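Long-range contact in dipeptidase (Streptococcus thermophilus, PDB 3PEB), which is probably a manganese-dependent hydrolase of the peptidase M24B family, represented here by its N-terminal creatinase/prolidase domain alone: residues A[13-27]-A[96-108]. Sequence-based numbering, arbitrary orientation. Where two conformers were deposited one is given.
Sequences FLNENKSGLAIVSDP and DIPIIYAEFDNLN. With EDO (1,2-ethanediol), chain E.
Y101 lies against F13, L14, N17 and S19 where strand 21-24 pairs in parallel with the 100-102 part of strand 96-102, within the mixed sheet of the creatinase/prolidase N-terminal domain. Two nearly straight bonds flank A22: Y101 N to L21 O (2.9 Å) and I23 N to Y101 O (2.8 Å). Y101 CG lies anti to its carbonyl carbon and beside the backbone N (chi1 -86°). Y101 CB sits 4.1 Å from L14 CD2. The ring then packs against the C-terminal end of helix 6-16, which ends in a Schellman motif with K18 as its C-prime residue. F13 points its edge at one face of the Y101 ring, CE1 above the centre, with the planes 79° apart. S19 CB lies in the plane of the Y101 ring at its edge, 3.5 Å from Y101 CD1. At the tip, Y101 OH meets N17 CB and shares a water with N17 O. S19 OG bonds to I99 O from above the carbonyl plane. On the other face of the sheet, I23 CD1 packs on I100 CG2. Past the strands, E103 turns back to the loop entering helix 27-34. E103 OE2 hydrogen-bonds to T29 OG1. E103 OE1 takes two backbone N-H groups: S25 N nearly in line with the C-O bond, and D26 N from the syn side but 34° out of the carboxylate plane, at 2.9 Å.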
ATOM      1  N   PHE A  13       5.032 -12.813  -6.023  1.00 29.25           N
ATOM      2  CA  PHE A  13       4.383 -12.332  -7.233  1.00 28.71           C
ATOM      3  C   PHE A  13       5.102 -11.111  -7.808  1.00 27.89           C
ATOM      4  O   PHE A  13       5.344 -11.053  -9.021  1.00 29.78           O
ATOM      5  CB  PHE A  13       2.922 -11.989  -6.942  1.00 28.60           C
ATOM      6  CG  PHE A  13       2.237 -11.302  -8.085  1.00 30.04           C
ATOM      7  CD1 PHE A  13       2.259  -9.940  -8.190  1.00 30.16           C
ATOM      8  CD2 PHE A  13       1.620 -12.042  -9.092  1.00 32.56           C
ATOM      9  CE1 PHE A  13       1.612  -9.288  -9.273  1.00 30.94           C
ATOM     10  CE2 PHE A  13       0.986 -11.414 -10.168  1.00 33.69           C
ATOM     11  CZ  PHE A  13       0.998 -10.031 -10.256  1.00 33.83           C
ATOM     12  N   LEU A  14       5.459 -10.154  -6.940  1.00 26.47           N
ATOM     13  CA  LEU A  14       6.183  -8.963  -7.390  1.00 26.00           C
ATOM     14  C   LEU A  14       7.502  -9.362  -8.055  1.00 27.35           C
ATOM     15  O   LEU A  14       7.852  -8.892  -9.169  1.00 26.86           O
ATOM     16  CB  LEU A  14       6.443  -7.993  -6.229  1.00 24.48           C
ATOM     17  CG  LEU A  14       5.228  -7.310  -5.601  1.00 23.84           C
ATOM     18  CD1 LEU A  14       5.634  -6.485  -4.339  1.00 22.89           C
ATOM     19  CD2 LEU A  14       4.591  -6.423  -6.715  1.00 22.83           C
ATOM     20  N   ASN A  15       8.225 -10.246  -7.376  1.00 28.53           N
ATOM     21  CA  ASN A  15       9.513 -10.687  -7.839  1.00 30.28           C
ATOM     22  C   ASN A  15       9.423 -11.392  -9.195  1.00 32.60           C
ATOM     23  O   ASN A  15      10.196 -11.103 -10.071  1.00 33.59           O
ATOM     24  CB  ASN A  15      10.159 -11.586  -6.766  1.00 31.20           C
ATOM     25  CG  ASN A  15      11.496 -12.130  -7.197  1.00 32.99           C
ATOM     26  OD1 ASN A  15      11.578 -13.271  -7.609  1.00 32.98           O
ATOM     27  ND2 ASN A  15      12.530 -11.299  -7.165  1.00 31.06           N
ATOM     28  N   GLU A  16       8.473 -12.308  -9.351  1.00 34.03           N
ATOM     29  CA  GLU A  16       8.217 -12.975 -10.637  1.00 36.23           C
ATOM     30  C   GLU A  16       7.967 -11.966 -11.785  1.00 35.13           C
ATOM     31  O   GLU A  16       8.308 -12.226 -12.940  1.00 33.66           O
ATOM     32  CB  GLU A  16       6.947 -13.809 -10.553  1.00 38.05           C
ATOM     33  CG  GLU A  16       7.006 -15.151  -9.907  1.00 45.68           C
ATOM     34  CD  GLU A  16       5.693 -15.918 -10.165  1.00 52.81           C
ATOM     35  OE1 GLU A  16       4.616 -15.471  -9.666  1.00 58.50           O
ATOM     36  OE2 GLU A  16       5.735 -16.924 -10.892  1.00 59.34           O
ATOM     37  N   ASN A  17       7.347 -10.837 -11.450  1.00 32.16           N
ATOM     38  CA  ASN A  17       6.908  -9.841 -12.439  1.00 32.42           C
ATOM     39  C   ASN A  17       7.799  -8.597 -12.506  1.00 32.11           C
ATOM     40  O   ASN A  17       7.418  -7.588 -13.109  1.00 31.99           O
ATOM     41  CB  ASN A  17       5.442  -9.485 -12.163  1.00 31.24           C
ATOM     42  CG  ASN A  17       4.503 -10.631 -12.493  1.00 33.46           C
ATOM     43  OD1 ASN A  17       4.252 -10.894 -13.660  1.00 36.85           O
ATOM     44  ND2 ASN A  17       4.024 -11.354 -11.473  1.00 34.79           N
ATOM     45  N   LYS A  18       8.987  -8.688 -11.897  1.00 32.33           N
ATOM     46  CA  LYS A  18      10.021  -7.631 -11.954  1.00 33.49           C
ATOM     47  C   LYS A  18       9.554  -6.286 -11.415  1.00 31.98           C
ATOM     48  O   LYS A  18       9.936  -5.208 -11.889  1.00 33.48           O
ATOM     49  CB  LYS A  18      10.588  -7.531 -13.365  1.00 36.68           C
ATOM     50  CG  LYS A  18      11.238  -8.848 -13.803  1.00 40.57           C
ATOM     51  CD  LYS A  18      12.080  -8.686 -15.063  1.00 47.49           C
ATOM     52  CE  LYS A  18      12.218 -10.006 -15.831  1.00 53.46           C
ATOM     53  NZ  LYS A  18      12.447 -11.202 -14.949  1.00 55.89           N
ATOM     54  N   SER A  19       8.718  -6.370 -10.390  1.00 29.66           N
ATOM     55  CA  SER A  19       8.183  -5.213  -9.713  1.00 27.64           C
ATOM     56  C   SER A  19       8.718  -5.062  -8.315  1.00 27.30           C
ATOM     57  O   SER A  19       8.726  -6.019  -7.532  1.00 27.29           O
ATOM     58  CB  SER A  19       6.651  -5.321  -9.644  1.00 27.17           C
ATOM     59  OG  SER A  19       6.100  -4.285  -8.854  1.00 26.05           O
ATOM     60  N   GLY A  20       9.100  -3.835  -7.960  1.00 26.92           N
ATOM     61  CA  GLY A  20       9.648  -3.569  -6.638  1.00 25.72           C
ATOM     62  C   GLY A  20       8.627  -3.242  -5.559  1.00 24.80           C
ATOM     63  O   GLY A  20       8.989  -3.142  -4.384  1.00 23.75           O
ATOM     64  N   LEU A  21       7.357  -3.094  -5.927  1.00 23.73           N
ATOM     65  CA  LEU A  21       6.376  -2.598  -4.984  1.00 23.19           C
ATOM     66  C   LEU A  21       4.941  -2.899  -5.376  1.00 23.39           C
ATOM     67  O   LEU A  21       4.550  -2.694  -6.549  1.00 23.88           O
ATOM     68  CB  LEU A  21       6.519  -1.075  -4.839  1.00 23.38           C
ATOM     69  CG  LEU A  21       5.488  -0.336  -3.938  1.00 22.10           C
ATOM     70  CD1 LEU A  21       5.620  -0.685  -2.450  1.00 23.02           C
ATOM     71  CD2 LEU A  21       5.639   1.194  -4.118  1.00 22.29           C
ATOM     72  N   ALA A  22       4.155  -3.366  -4.402  1.00 22.60           N
ATOM     73  CA  ALA A  22       2.689  -3.373  -4.528  1.00 22.32           C
ATOM     74  C   ALA A  22       2.108  -2.287  -3.619  1.00 21.99           C
ATOM     75  O   ALA A  22       2.474  -2.178  -2.441  1.00 22.03           O
ATOM     76  CB  ALA A  22       2.062  -4.758  -4.142  1.00 22.28           C
ATOM     77  N   ILE A  23       1.153  -1.537  -4.156  1.00 21.94           N
ATOM     78  CA  ILE A  23       0.413  -0.547  -3.372  1.00 22.06           C
ATOM     79  C   ILE A  23      -1.000  -1.066  -3.245  1.00 23.02           C
ATOM     80  O   ILE A  23      -1.745  -1.117  -4.227  1.00 23.94           O
ATOM     81  CB  ILE A  23       0.403   0.864  -4.041  1.00 22.89           C
ATOM     82  CG1 ILE A  23       1.831   1.360  -4.240  1.00 22.50           C
ATOM     83  CG2 ILE A  23      -0.419   1.869  -3.163  1.00 22.67           C
ATOM     84  CD1 ILE A  23       1.942   2.729  -4.980  1.00 25.26           C
ATOM     85  N   VAL A  24      -1.357  -1.459  -2.026  1.00 23.31           N
ATOM     86  CA  VAL A  24      -2.642  -2.051  -1.719  1.00 23.51           C
ATOM     87  C   VAL A  24      -3.514  -0.958  -1.119  1.00 23.83           C
ATOM     88  O   VAL A  24      -3.121  -0.308  -0.147  1.00 23.68           O
ATOM     89  CB  VAL A  24      -2.468  -3.255  -0.745  1.00 23.82           C
ATOM     90  CG1 VAL A  24      -3.830  -3.849  -0.310  1.00 24.26           C
ATOM     91  CG2 VAL A  24      -1.617  -4.361  -1.413  1.00 24.20           C
ATOM     92  N   SER A  25      -4.688  -0.754  -1.720  1.00 24.21           N
ATOM     93  CA  SER A  25      -5.589   0.302  -1.330  1.00 23.65           C
ATOM     94  C   SER A  25      -6.953  -0.159  -0.833  1.00 24.86           C
ATOM     95  O   SER A  25      -7.611   0.594  -0.104  1.00 25.38           O
ATOM     96  CB  SER A  25      -5.816   1.270  -2.505  1.00 23.09           C
ATOM     97  OG  SER A  25      -6.292   0.584  -3.634  1.00 23.55           O
ATOM     98  N   ASP A  26      -7.403  -1.344  -1.234  1.00 24.46           N
ATOM     99  CA  ASP A  26      -8.724  -1.818  -0.878  1.00 25.16           C
ATOM    100  C   ASP A  26      -8.675  -2.232   0.579  1.00 25.84           C
ATOM    101  O   ASP A  26      -7.845  -3.076   0.945  1.00 24.36           O
ATOM    102  CB  ASP A  26      -9.101  -3.024  -1.772  1.00 25.79           C
ATOM    103  CG  ASP A  26     -10.521  -3.475  -1.574  1.00 29.10           C
ATOM    104  OD1 ASP A  26     -11.125  -3.174  -0.519  1.00 28.84           O
ATOM    105  OD2 ASP A  26     -11.063  -4.086  -2.513  1.00 30.50           O
ATOM    106  N   PRO A  27      -9.530  -1.625   1.439  1.00 26.09           N
ATOM    107  CA  PRO A  27      -9.527  -2.020   2.855  1.00 26.53           C
ATOM    108  C   PRO A  27      -9.758  -3.499   3.096  1.00 27.12           C
ATOM    109  O   PRO A  27      -9.201  -4.083   4.047  1.00 27.91           O
ATOM    110  CB  PRO A  27     -10.683  -1.181   3.460  1.00 27.68           C
ATOM    111  CG  PRO A  27     -10.729   0.045   2.556  1.00 27.86           C
ATOM    112  CD  PRO A  27     -10.506  -0.537   1.174  1.00 26.78           C
ATOM    113  N   ASP A  96      11.180   5.536  -6.388  1.00 37.52           N
ATOM    114  CA  ASP A  96      11.544   5.316  -7.785  0.50 38.99           C
ATOM    115  C   ASP A  96      11.624   3.814  -8.028  1.00 38.37           C
ATOM    116  O   ASP A  96      12.618   3.154  -7.694  1.00 38.73           O
ATOM    117  CB  ASP A  96      12.868   5.995  -8.128  0.50 41.41           C
ATOM    118  CG  ASP A  96      12.756   7.507  -8.129  0.50 44.37           C
ATOM    119  OD1 ASP A  96      12.918   8.116  -9.210  0.50 49.72           O
ATOM    120  OD2 ASP A  96      12.492   8.082  -7.052  0.50 47.88           O
ATOM    121  N   ILE A  97      10.543   3.271  -8.576  1.00 36.35           N
ATOM    122  CA  ILE A  97      10.384   1.838  -8.767  1.00 35.16           C
ATOM    123  C   ILE A  97       9.865   1.679 -10.169  1.00 34.74           C
ATOM    124  O   ILE A  97       8.783   2.165 -10.466  1.00 35.24           O
ATOM    125  CB  ILE A  97       9.384   1.267  -7.759  1.00 33.93           C
ATOM    126  CG1 ILE A  97       9.869   1.499  -6.325  1.00 36.50           C
ATOM    127  CG2 ILE A  97       9.128  -0.222  -7.978  1.00 32.11           C
ATOM    128  CD1 ILE A  97       8.799   1.964  -5.471  1.00 37.51           C
ATOM    129  N   PRO A  98      10.620   1.003 -11.043  1.00 34.97           N
ATOM    130  CA  PRO A  98      10.205   0.930 -12.435  1.00 35.18           C
ATOM    131  C   PRO A  98       8.815   0.359 -12.716  1.00 33.34           C
ATOM    132  O   PRO A  98       8.111   0.880 -13.577  1.00 32.26           O
ATOM    133  CB  PRO A  98      11.278   0.063 -13.073  1.00 36.50           C
ATOM    134  CG  PRO A  98      12.493   0.340 -12.272  1.00 37.84           C
ATOM    135  CD  PRO A  98      12.004   0.523 -10.861  1.00 36.42           C
ATOM    136  N   ILE A  99       8.431  -0.705 -12.016  1.00 31.79           N
ATOM    137  CA  ILE A  99       7.115  -1.300 -12.187  1.00 30.07           C
ATOM    138  C   ILE A  99       6.428  -1.423 -10.836  1.00 28.43           C
ATOM    139  O   ILE A  99       6.973  -2.038  -9.896  1.00 26.92           O
ATOM    140  CB  ILE A  99       7.193  -2.681 -12.856  1.00 30.84           C
ATOM    141  CG1 ILE A  99       7.914  -2.600 -14.209  1.00 34.22           C
ATOM    142  CG2 ILE A  99       5.794  -3.262 -12.996  1.00 29.70           C
ATOM    143  CD1 ILE A  99       8.213  -3.929 -14.851  1.00 36.16           C
ATOM    144  N   ILE A 100       5.243  -0.818 -10.723  1.00 26.60           N
ATOM    145  CA  ILE A 100       4.497  -0.805  -9.479  1.00 25.57           C
ATOM    146  C   ILE A 100       3.145  -1.445  -9.693  1.00 24.94           C
ATOM    147  O   ILE A 100       2.434  -1.081 -10.642  1.00 25.76           O
ATOM    148  CB  ILE A 100       4.307   0.630  -8.968  1.00 25.57           C
ATOM    149  CG1 ILE A 100       5.667   1.286  -8.728  1.00 28.10           C
ATOM    150  CG2 ILE A 100       3.443   0.669  -7.690  1.00 24.62           C
ATOM    151  CD1 ILE A 100       5.594   2.764  -8.426  1.00 28.31           C
ATOM    152  N   TYR A 101       2.766  -2.381  -8.815  1.00 24.00           N
ATOM    153  CA  TYR A 101       1.454  -3.008  -8.905  1.00 24.09           C
ATOM    154  C   TYR A 101       0.462  -2.287  -7.985  1.00 23.52           C
ATOM    155  O   TYR A 101       0.794  -1.954  -6.869  1.00 24.08           O
ATOM    156  CB  TYR A 101       1.505  -4.511  -8.591  1.00 24.43           C
ATOM    157  CG  TYR A 101       1.851  -5.319  -9.818  1.00 26.22           C
ATOM    158  CD1 TYR A 101       3.174  -5.466 -10.220  1.00 27.24           C
ATOM    159  CD2 TYR A 101       0.848  -5.883 -10.608  1.00 27.15           C
ATOM    160  CE1 TYR A 101       3.490  -6.170 -11.371  1.00 29.51           C
ATOM    161  CE2 TYR A 101       1.145  -6.588 -11.748  1.00 28.29           C
ATOM    162  CZ  TYR A 101       2.476  -6.734 -12.131  1.00 29.05           C
ATOM    163  OH  TYR A 101       2.773  -7.418 -13.268  1.00 29.74           O
ATOM    164  N   ALA A 102      -0.761  -2.079  -8.469  1.00 23.56           N
ATOM    165  CA  ALA A 102      -1.810  -1.435  -7.682  1.00 22.95           C
ATOM    166  C   ALA A 102      -3.160  -2.031  -8.052  1.00 23.31           C
ATOM    167  O   ALA A 102      -3.304  -2.701  -9.088  1.00 24.28           O
ATOM    168  CB  ALA A 102      -1.791   0.105  -7.882  1.00 23.09           C
ATOM    169  N   GLU A 103      -4.150  -1.838  -7.186  1.00 22.55           N
ATOM    170  CA  GLU A 103      -5.436  -2.492  -7.387  1.00 23.15           C
ATOM    171  C   GLU A 103      -6.345  -1.597  -8.238  1.00 24.20           C
ATOM    172  O   GLU A 103      -7.026  -0.735  -7.697  1.00 24.07           O
ATOM    173  CB  GLU A 103      -6.111  -2.787  -6.056  1.00 22.44           C
ATOM    174  CG  GLU A 103      -5.309  -3.720  -5.138  1.00 23.69           C
ATOM    175  CD  GLU A 103      -5.995  -3.922  -3.813  1.00 24.40           C
ATOM    176  OE1 GLU A 103      -5.759  -3.071  -2.918  1.00 23.98           O
ATOM    177  OE2 GLU A 103      -6.791  -4.900  -3.677  1.00 25.72           O
ATOM    178  N   PHE A 104      -6.373  -1.850  -9.538  1.00 25.48           N
ATOM    179  CA  PHE A 104      -7.070  -0.961 -10.486  1.00 26.62           C
ATOM    180  C   PHE A 104      -8.582  -0.986 -10.322  1.00 28.30           C
ATOM    181  O   PHE A 104      -9.236  -0.022 -10.702  1.00 28.75           O
ATOM    182  CB  PHE A 104      -6.736  -1.303 -11.930  1.00 28.07           C
ATOM    183  CG  PHE A 104      -5.339  -0.887 -12.389  1.00 28.58           C
ATOM    184  CD1 PHE A 104      -4.378  -0.377 -11.522  1.00 29.15           C
ATOM    185  CD2 PHE A 104      -5.003  -1.035 -13.735  1.00 31.64           C
ATOM    186  CE1 PHE A 104      -3.114  -0.023 -12.002  1.00 29.92           C
ATOM    187  CE2 PHE A 104      -3.757  -0.695 -14.203  1.00 31.47           C
ATOM    188  CZ  PHE A 104      -2.803  -0.213 -13.339  1.00 29.78           C
ATOM    189  N   ASP A 105      -9.152  -2.071  -9.787  1.00 28.36           N
ATOM    190  CA  ASP A 105     -10.587  -2.113  -9.557  1.00 29.80           C
ATOM    191  C   ASP A 105     -10.973  -1.289  -8.327  1.00 28.03           C
ATOM    192  O   ASP A 105     -12.130  -0.906  -8.188  1.00 29.53           O
ATOM    193  CB  ASP A 105     -11.112  -3.561  -9.407  1.00 31.03           C
ATOM    194  CG  ASP A 105     -11.265  -4.302 -10.731  1.00 36.09           C
ATOM    195  OD1 ASP A 105     -10.786  -3.859 -11.805  1.00 38.91           O
ATOM    196  OD2 ASP A 105     -11.879  -5.394 -10.688  1.00 37.58           O
ATOM    197  N   ASN A 106     -10.029  -0.970  -7.453  1.00 26.84           N
ATOM    198  CA  ASN A 106     -10.319  -0.262  -6.223  1.00 26.27           C
ATOM    199  C   ASN A 106      -9.957   1.227  -6.285  1.00 26.22           C
ATOM    200  O   ASN A 106     -10.720   2.062  -5.820  1.00 26.51           O
ATOM    201  CB  ASN A 106      -9.595  -0.881  -5.014  1.00 25.69           C
ATOM    202  CG  ASN A 106      -9.797  -0.072  -3.732  1.00 26.70           C
ATOM    203  OD1 ASN A 106      -8.907   0.654  -3.290  1.00 25.98           O
ATOM    204  ND2 ASN A 106     -11.015  -0.159  -3.159  1.00 26.86           N
ATOM    205  N   LEU A 107      -8.776   1.538  -6.795  1.00 25.27           N
ATOM    206  CA  LEU A 107      -8.299   2.912  -6.874  1.00 25.73           C
ATOM    207  C   LEU A 107      -9.164   3.738  -7.793  1.00 25.68           C
ATOM    208  O   LEU A 107      -9.444   3.335  -8.912  1.00 28.36           O
ATOM    209  CB  LEU A 107      -6.901   3.011  -7.458  1.00 26.03           C
ATOM    210  CG  LEU A 107      -5.688   2.726  -6.658  1.00 27.39           C
ATOM    211  CD1 LEU A 107      -4.475   2.903  -7.616  1.00 28.11           C
ATOM    212  CD2 LEU A 107      -5.568   3.582  -5.355  1.00 25.21           C
ATOM    213  N   ASN A 108      -9.610   4.880  -7.314  1.00 24.61           N
ATOM    214  CA  ASN A 108     -10.217   5.858  -8.199  1.00 24.60           C
ATOM    215  C   ASN A 108      -9.150   6.669  -8.906  1.00 23.94           C
ATOM    216  O   ASN A 108      -7.985   6.574  -8.565  1.00 23.03           O
ATOM    217  CB  ASN A 108     -11.307   6.672  -7.506  1.00 25.71           C
ATOM    218  CG  ASN A 108     -10.774   7.590  -6.419  1.00 26.17           C
ATOM    219  OD1 ASN A 108      -9.582   7.772  -6.294  1.00 28.83           O
ATOM    220  ND2 ASN A 108     -11.682   8.125  -5.604  1.00 27.14           N
TER
HETATM  221  C1  EDO E 138     -13.565   2.736  -7.183  0.50 57.72           C
HETATM  222  O1  EDO E 138     -13.510   2.033  -5.938  0.50 58.33           O
HETATM  223  C2  EDO E 138     -13.861   4.212  -6.960  0.50 57.70           C
HETATM  224  O2  EDO E 138     -15.270   4.454  -6.936  0.50 58.17           O
HETATM  225  O   HOH W   1       5.244  -6.867 -14.638  1.00 45.01           O
HETATM  226  O   HOH W   2      10.269  -2.528 -10.609  1.00 30.47           O
HETATM  227  O   HOH W   3      -3.959   0.082  -5.156  1.00 22.37           O